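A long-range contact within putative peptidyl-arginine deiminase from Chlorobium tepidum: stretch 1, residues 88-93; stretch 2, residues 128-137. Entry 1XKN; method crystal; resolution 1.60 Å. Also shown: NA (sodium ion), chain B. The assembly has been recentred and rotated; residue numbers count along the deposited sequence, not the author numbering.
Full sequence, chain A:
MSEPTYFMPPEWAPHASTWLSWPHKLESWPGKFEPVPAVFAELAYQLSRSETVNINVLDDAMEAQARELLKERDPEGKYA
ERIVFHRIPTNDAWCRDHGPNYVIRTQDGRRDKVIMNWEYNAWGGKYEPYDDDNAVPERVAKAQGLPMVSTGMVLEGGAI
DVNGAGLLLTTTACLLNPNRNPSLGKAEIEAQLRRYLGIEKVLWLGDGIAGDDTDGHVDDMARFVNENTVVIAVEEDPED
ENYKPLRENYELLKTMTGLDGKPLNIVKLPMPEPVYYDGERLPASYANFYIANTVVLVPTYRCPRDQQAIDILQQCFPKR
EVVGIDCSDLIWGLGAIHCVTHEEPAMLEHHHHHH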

# COMPACT_ATOMS: atom_id res chain seq x y z
N ILE A 88 -4.04 10.98 16.18
CA ILE A 88 -4.87 11.15 15.00
C ILE A 88 -5.87 10.00 14.97
O ILE A 88 -5.49 8.84 14.82
CB ILE A 88 -4.01 11.13 13.71
CG1 ILE A 88 -3.07 12.34 13.69
CG2 ILE A 88 -4.91 11.13 12.48
CD1 ILE A 88 -2.27 12.48 12.40
N PRO A 89 -7.17 10.32 15.13
CA PRO A 89 -8.20 9.28 15.13
C PRO A 89 -8.32 8.51 13.82
O PRO A 89 -8.16 9.07 12.74
CB PRO A 89 -9.47 10.06 15.46
CG PRO A 89 -9.21 11.39 14.85
CD PRO A 89 -7.77 11.65 15.24
N THR A 90 -8.60 7.22 13.94
CA THR A 90 -8.76 6.36 12.79
C THR A 90 -9.90 5.39 13.09
O THR A 90 -10.20 5.12 14.26
CB THR A 90 -7.49 5.53 12.49
OG1 THR A 90 -7.28 4.57 13.53
CG2 THR A 90 -6.27 6.44 12.40
N ASN A 91 -10.53 4.87 12.04
CA ASN A 91 -11.60 3.90 12.21
C ASN A 91 -11.03 2.51 11.98
O ASN A 91 -11.38 1.57 12.68
CB ASN A 91 -12.74 4.17 11.22
CG ASN A 91 -13.38 5.53 11.43
OD1 ASN A 91 -13.20 6.45 10.64
ND2 ASN A 91 -14.14 5.66 12.52
N ASP A 92 -10.15 2.40 10.98
CA ASP A 92 -9.49 1.13 10.66
C ASP A 92 -7.98 1.33 10.55
O ASP A 92 -7.50 2.46 10.65
CB ASP A 92 -10.05 0.51 9.37
CG ASP A 92 -9.86 1.40 8.15
OD1 ASP A 92 -8.76 1.96 7.95
OD2 ASP A 92 -10.82 1.52 7.35
N ALA A 93 -7.24 0.25 10.32
CA ALA A 93 -5.79 0.32 10.23
C ALA A 93 -5.23 0.32 8.80
O ALA A 93 -4.03 0.22 8.61
CB ALA A 93 -5.17 -0.82 11.02
N GLU A 128 -18.32 0.83 8.45
CA GLU A 128 -18.78 2.12 8.95
C GLU A 128 -18.60 2.23 10.45
O GLU A 128 -18.73 1.24 11.18
CB GLU A 128 -20.26 2.33 8.60
CG GLU A 128 -20.49 3.20 7.38
CD GLU A 128 -21.93 3.18 6.90
OE1 GLU A 128 -22.83 3.45 7.72
OE2 GLU A 128 -22.15 2.89 5.71
N PRO A 129 -18.27 3.44 10.94
CA PRO A 129 -18.08 4.65 10.15
C PRO A 129 -16.67 4.75 9.60
O PRO A 129 -15.78 4.01 10.02
CB PRO A 129 -18.39 5.76 11.14
CG PRO A 129 -17.80 5.20 12.40
CD PRO A 129 -18.28 3.76 12.38
N TYR A 130 -16.45 5.67 8.67
CA TYR A 130 -15.13 5.86 8.09
C TYR A 130 -14.76 7.33 7.97
O TYR A 130 -13.85 7.68 7.22
CB TYR A 130 -15.07 5.17 6.72
CG TYR A 130 -16.17 5.58 5.76
CD1 TYR A 130 -16.15 6.82 5.13
CD2 TYR A 130 -17.21 4.70 5.47
CE1 TYR A 130 -17.16 7.19 4.24
CE2 TYR A 130 -18.22 5.06 4.58
CZ TYR A 130 -18.19 6.30 3.97
OH TYR A 130 -19.19 6.64 3.08
N ASP A 131 -15.44 8.19 8.73
CA ASP A 131 -15.13 9.61 8.66
C ASP A 131 -13.74 9.96 9.19
O ASP A 131 -13.09 10.86 8.67
CB ASP A 131 -16.20 10.45 9.38
CG ASP A 131 -16.36 10.09 10.84
OD1 ASP A 131 -16.37 11.02 11.68
OD2 ASP A 131 -16.49 8.89 11.15
N ASP A 132 -13.27 9.26 10.22
CA ASP A 132 -11.95 9.57 10.73
C ASP A 132 -10.89 9.08 9.75
O ASP A 132 -9.90 9.78 9.52
CB ASP A 132 -11.72 8.96 12.12
CG ASP A 132 -12.38 9.79 13.22
OD1 ASP A 132 -12.31 11.03 13.13
OD2 ASP A 132 -12.94 9.20 14.17
N ASP A 133 -11.08 7.91 9.16
CA ASP A 133 -10.12 7.40 8.18
C ASP A 133 -10.01 8.40 7.04
O ASP A 133 -8.92 8.72 6.57
CB ASP A 133 -10.57 6.06 7.58
CG ASP A 133 -10.54 4.93 8.57
OD1 ASP A 133 -9.73 4.99 9.52
OD2 ASP A 133 -11.31 3.97 8.37
N ASN A 134 -11.16 8.89 6.59
CA ASN A 134 -11.22 9.84 5.49
C ASN A 134 -10.51 11.14 5.85
O ASN A 134 -10.00 11.84 4.98
CB ASN A 134 -12.69 10.10 5.12
CG ASN A 134 -12.87 10.65 3.71
OD1 ASN A 134 -12.08 10.35 2.81
ND2 ASN A 134 -13.92 11.42 3.51
N ALA A 135 -10.44 11.45 7.14
CA ALA A 135 -9.79 12.68 7.61
C ALA A 135 -8.30 12.54 7.90
O ALA A 135 -7.61 13.53 8.12
CB ALA A 135 -10.51 13.20 8.86
N VAL A 136 -7.79 11.31 7.89
CA VAL A 136 -6.37 11.08 8.18
C VAL A 136 -5.41 11.96 7.37
O VAL A 136 -4.51 12.58 7.94
CB VAL A 136 -6.00 9.59 8.00
CG1 VAL A 136 -4.49 9.41 8.13
CG2 VAL A 136 -6.71 8.76 9.06
N PRO A 137 -5.59 12.04 6.04
CA PRO A 137 -4.68 12.88 5.25
C PRO A 137 -4.62 14.33 5.73
O PRO A 137 -3.55 14.94 5.76
CB PRO A 137 -5.23 12.75 3.83
CG PRO A 137 -5.80 11.36 3.83
CD PRO A 137 -6.52 11.31 5.16
NA NA B . -9.76 11.50 2.46
O HOH W 1 -8.46 11.31 11.24
O HOH W 2 -11.89 6.97 15.69
O HOH W 3 -11.39 13.67 2.54
O HOH W 4 -8.30 9.33 2.55

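Two carboxylates meet at unusually short range in this contact: Asp-92 OD2 lies 2.7 Å from Asp-133 OD2. Both atoms are normally acceptors, so a pair of fully charged groups would repel at this distance; a shared proton would relieve the strain, but the coordinates do not settle its presence. Backbone amides meanwhile hold the Asp-133 carboxylate in place. Asp-133 OD1 accepts from Asn-91 N at 2.6 Å and from Asp-92 N at 3.0 Å, the latter almost linear at 170°, while a weak bond of 3.3 Å joins Asp-92 N to Asp-133 OD2. Two successive amides of the irregular segment thus converge on one side chain.

Asn-91 returns the interaction. With chi1 in the m well, its side chain reaches the first turn of the helix that begins at Asp-131, where amides lack partners from a preceding turn. Asn-91 OD1 accepts from Asp-133 N at 3.0 Å with good geometry, and more weakly from Asp-132 N at 2.8 Å, where the angle is only 122°. Asn-91 and Asp-133 therefore each bind the other's backbone amide through a side-chain oxygen, a reciprocal arrangement that fixes the loop against the helix start. Asn-91 also has the largest area covered by the opposing stretch, and its ND2 packs 3.7 Å from Pro-129 CG, on a proline preceded by a cis peptide bond.

Beside this polar centre the packing is looser. Pro-89 CG sits 3.6 Å from Asp-132 OD1, and Thr-90 CG2 meets Val-136 CG2 at 4.1 Å. Two waters extend the link to Asp-132: water 1 donates to Pro-89 O and Asp-132 O, both at 2.7 Å, and water 2 donates to Thr-90 O and Asp-132 OD2, both at 2.9 Å. Backbone carbonyls of the loop, like its amides, are thereby tied to the helix.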